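Local atomic coordinates of cDNA FLJ56608, highly similar to Homo sapiens chloride channel, calcium activated, family member 1 (CLCA1), mRNA (Homo sapiens, PDB entry 6PYO), a protein that may be involved in mediating calcium-activated chloride conductance as a secreted channel regulator with metalloprotease activity, its VWA domain binding a metal ion. Residues V12-G17 with L112-D117. Sequence-based numbering, arbitrary orientation.
Sequences VLDKSG and LTDGED. With CA (calcium ion), chain C.
D14 and T113 meet because each sets its polar group anti to its own backbone N: CG of D14 (chi1 -171°) and OG1 of T113 (chi1 177°). They stand where two neighbouring parallel strands of a von Willebrand factor A domain end, at its metal ion-dependent adhesion site (MIDAS), whose DxSxS signature is D14, S16 and S18. Behind them the strands are joined by backbone bonds from L112 N to V12 O and from D14 N to L112 O, each 3.0 Å. L13 and L112 project side by side from one face of the sheet, methyl CD2 of L13 lying 3.6 Å from CD1 of L112, and both rest on L28 of helix 24-39; branched apolar chains suit this buried interface.

At the strand ends polar residues take over. T113 OG1 donates to the anti lone pair of D14 OD2 at 2.5 Å and accepts from G115 N, an ST turn that a hydroxyl, at once donor and acceptor, is fitted to make. D14 OD1 in turn receives S16 N, closing an Asx turn, and on its syn lone pair S16 OG at 2.6 Å. Both carboxylate oxygens are thus engaged, and the aspartate acts as second shell, orienting the serine that binds calcium. An alanine in place of D14 would probably leave the hydroxyls of S16 and T113 without their acceptor and the S16 loop freer to shift.

The like-charged D114 OD1 and D14 OD2 lie 3.8 Å apart. D114 OD1 closes a second Asx turn by accepting from E116 N, while D114 OD2 shares a hydrogen bond with S18 OG and forms a salt bridge with R24; the positive charge of R24 probably eases the crowding of carboxylates. S18 and T85 also bind the calcium, and S16 OG reaches it at 2.3 Å.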
ATOM      1  N   VAL A  12       1.208   0.747  -0.665  1.00 33.43           N
ATOM      2  CA  VAL A  12       2.249   0.243   0.218  1.00 40.50           C
ATOM      3  C   VAL A  12       2.699  -1.089  -0.365  1.00 35.27           C
ATOM      4  O   VAL A  12       1.921  -2.056  -0.427  1.00 35.81           O
ATOM      5  CB  VAL A  12       1.764   0.118   1.661  1.00 35.82           C
ATOM      6  CG1 VAL A  12       2.890  -0.382   2.537  1.00 36.50           C
ATOM      7  CG2 VAL A  12       1.300   1.488   2.144  1.00 30.63           C
ATOM      8  N   LEU A  13       3.931  -1.110  -0.865  1.00 32.89           N
ATOM      9  CA  LEU A  13       4.363  -2.134  -1.804  1.00 31.76           C
ATOM     10  C   LEU A  13       5.528  -2.906  -1.191  1.00 29.82           C
ATOM     11  O   LEU A  13       6.585  -2.327  -0.929  1.00 31.94           O
ATOM     12  CB  LEU A  13       4.771  -1.498  -3.128  1.00 38.22           C
ATOM     13  CG  LEU A  13       3.690  -0.629  -3.771  1.00 37.06           C
ATOM     14  CD1 LEU A  13       4.239  -0.004  -5.016  1.00 41.64           C
ATOM     15  CD2 LEU A  13       2.456  -1.443  -4.065  1.00 41.90           C
ATOM     16  N   ASP A  14       5.352  -4.209  -1.053  1.00 32.64           N
ATOM     17  CA  ASP A  14       6.369  -5.105  -0.508  1.00 32.73           C
ATOM     18  C   ASP A  14       7.419  -5.391  -1.574  1.00 33.42           C
ATOM     19  O   ASP A  14       7.113  -6.012  -2.602  1.00 37.78           O
ATOM     20  CB  ASP A  14       5.654  -6.369  -0.050  1.00 35.93           C
ATOM     21  CG  ASP A  14       6.547  -7.316   0.733  1.00 43.74           C
ATOM     22  OD1 ASP A  14       7.787  -7.251   0.573  1.00 31.83           O
ATOM     23  OD2 ASP A  14       5.960  -8.132   1.476  1.00 34.71           O
ATOM     24  N   LYS A  15       8.655  -4.899  -1.362  1.00 38.65           N
ATOM     25  CA  LYS A  15       9.772  -5.222  -2.240  1.00 37.37           C
ATOM     26  C   LYS A  15      10.814  -6.101  -1.535  1.00 43.96           C
ATOM     27  O   LYS A  15      11.986  -6.108  -1.934  1.00 42.62           O
ATOM     28  CB  LYS A  15      10.431  -3.952  -2.803  1.00 33.73           C
ATOM     29  CG  LYS A  15      10.941  -2.992  -1.716  1.00 38.32           C
ATOM     30  CD  LYS A  15      12.250  -2.311  -2.051  1.00 52.59           C
ATOM     31  CE  LYS A  15      13.365  -3.283  -2.411  1.00 47.30           C
ATOM     32  NZ  LYS A  15      14.130  -3.745  -1.217  1.00 45.16           N
ATOM     33  N   SER A  16      10.414  -6.836  -0.494  1.00 41.48           N
ATOM     34  CA  SER A  16      11.340  -7.630   0.308  1.00 40.19           C
ATOM     35  C   SER A  16      11.826  -8.841  -0.479  1.00 38.68           C
ATOM     36  O   SER A  16      11.306  -9.170  -1.545  1.00 37.39           O
ATOM     37  CB  SER A  16      10.670  -8.057   1.611  1.00 39.72           C
ATOM     38  OG  SER A  16       9.569  -8.940   1.397  1.00 37.51           O
ATOM     39  N   GLY A  17      12.828  -9.541   0.082  1.00 45.89           N
ATOM     40  CA  GLY A  17      13.452 -10.634  -0.652  1.00 35.29           C
ATOM     41  C   GLY A  17      12.504 -11.765  -1.002  1.00 34.95           C
ATOM     42  O   GLY A  17      12.632 -12.381  -2.065  1.00 40.58           O
ATOM     43  N   LEU A 112       0.120  -4.336  -1.016  1.00 34.19           N
ATOM     44  CA  LEU A 112       0.419  -5.417  -1.946  1.00 34.86           C
ATOM     45  C   LEU A 112       1.612  -6.179  -1.341  1.00 32.86           C
ATOM     46  O   LEU A 112       2.724  -5.627  -1.211  1.00 32.96           O
ATOM     47  CB  LEU A 112       0.708  -4.891  -3.356  1.00 36.87           C
ATOM     48  CG  LEU A 112      -0.396  -4.020  -4.015  1.00 38.85           C
ATOM     49  CD1 LEU A 112      -0.071  -3.598  -5.434  1.00 41.76           C
ATOM     50  CD2 LEU A 112      -1.725  -4.722  -4.035  1.00 43.90           C
ATOM     51  N   THR A 113       1.372  -7.415  -0.917  1.00 35.91           N
ATOM     52  CA  THR A 113       2.445  -8.135  -0.219  1.00 38.00           C
ATOM     53  C   THR A 113       2.208  -9.626  -0.320  1.00 42.05           C
ATOM     54  O   THR A 113       1.067 -10.072  -0.503  1.00 39.98           O
ATOM     55  CB  THR A 113       2.511  -7.739   1.265  1.00 39.26           C
ATOM     56  OG1 THR A 113       3.513  -8.490   1.968  1.00 40.29           O
ATOM     57  CG2 THR A 113       1.150  -8.048   1.922  1.00 33.66           C
ATOM     58  N   ASP A 114       3.301 -10.410  -0.137  1.00 39.96           N
ATOM     59  CA  ASP A 114       3.113 -11.850   0.054  1.00 42.27           C
ATOM     60  C   ASP A 114       2.655 -12.188   1.470  1.00 41.50           C
ATOM     61  O   ASP A 114       2.264 -13.332   1.733  1.00 48.98           O
ATOM     62  CB  ASP A 114       4.378 -12.667  -0.316  1.00 46.18           C
ATOM     63  CG  ASP A 114       5.619 -12.325   0.494  1.00 40.96           C
ATOM     64  OD1 ASP A 114       5.561 -11.887   1.656  1.00 42.00           O
ATOM     65  OD2 ASP A 114       6.697 -12.527  -0.075  1.00 46.27           O
ATOM     66  N   GLY A 115       2.687 -11.229   2.392  1.00 38.55           N
ATOM     67  CA  GLY A 115       2.165 -11.441   3.724  1.00 42.70           C
ATOM     68  C   GLY A 115       3.024 -12.266   4.656  1.00 46.70           C
ATOM     69  O   GLY A 115       2.583 -12.569   5.768  1.00 50.22           O
ATOM     70  N   GLU A 116       4.257 -12.585   4.272  1.00 52.07           N
ATOM     71  CA  GLU A 116       5.144 -13.426   5.075  1.00 41.48           C
ATOM     72  C   GLU A 116       5.850 -12.554   6.105  1.00 45.99           C
ATOM     73  O   GLU A 116       7.035 -12.230   5.995  1.00 45.23           O
ATOM     74  CB  GLU A 116       6.112 -14.153   4.159  1.00 44.99           C
ATOM     75  CG  GLU A 116       5.367 -15.108   3.281  1.00 41.43           C
ATOM     76  CD  GLU A 116       6.201 -15.732   2.205  1.00 47.24           C
ATOM     77  OE1 GLU A 116       7.414 -15.454   2.187  1.00 53.99           O
ATOM     78  OE2 GLU A 116       5.636 -16.504   1.379  1.00 54.25           O
ATOM     79  N   ASP A 117       5.088 -12.181   7.135  1.00 45.52           N
ATOM     80  CA  ASP A 117       5.521 -11.263   8.183  1.00 51.60           C
ATOM     81  C   ASP A 117       4.740 -11.606   9.443  1.00 59.66           C
ATOM     82  O   ASP A 117       3.503 -11.567   9.428  1.00 55.08           O
ATOM     83  CB  ASP A 117       5.262  -9.822   7.764  1.00 50.18           C
ATOM     84  CG  ASP A 117       5.727  -8.813   8.794  1.00 53.76           C
ATOM     85  OD1 ASP A 117       6.190  -9.192   9.907  1.00 53.30           O
ATOM     86  OD2 ASP A 117       5.622  -7.610   8.472  1.00 46.89           O
TER
HETATM   87 CA    CA C 701       9.203 -10.799   2.777  1.00 38.97          CA
HETATM   88  O   HOH W   1       9.009 -12.578   4.382  1.00 46.14           O
HETATM   89  O   HOH W   2       6.925 -10.184   2.604  1.00 36.31           O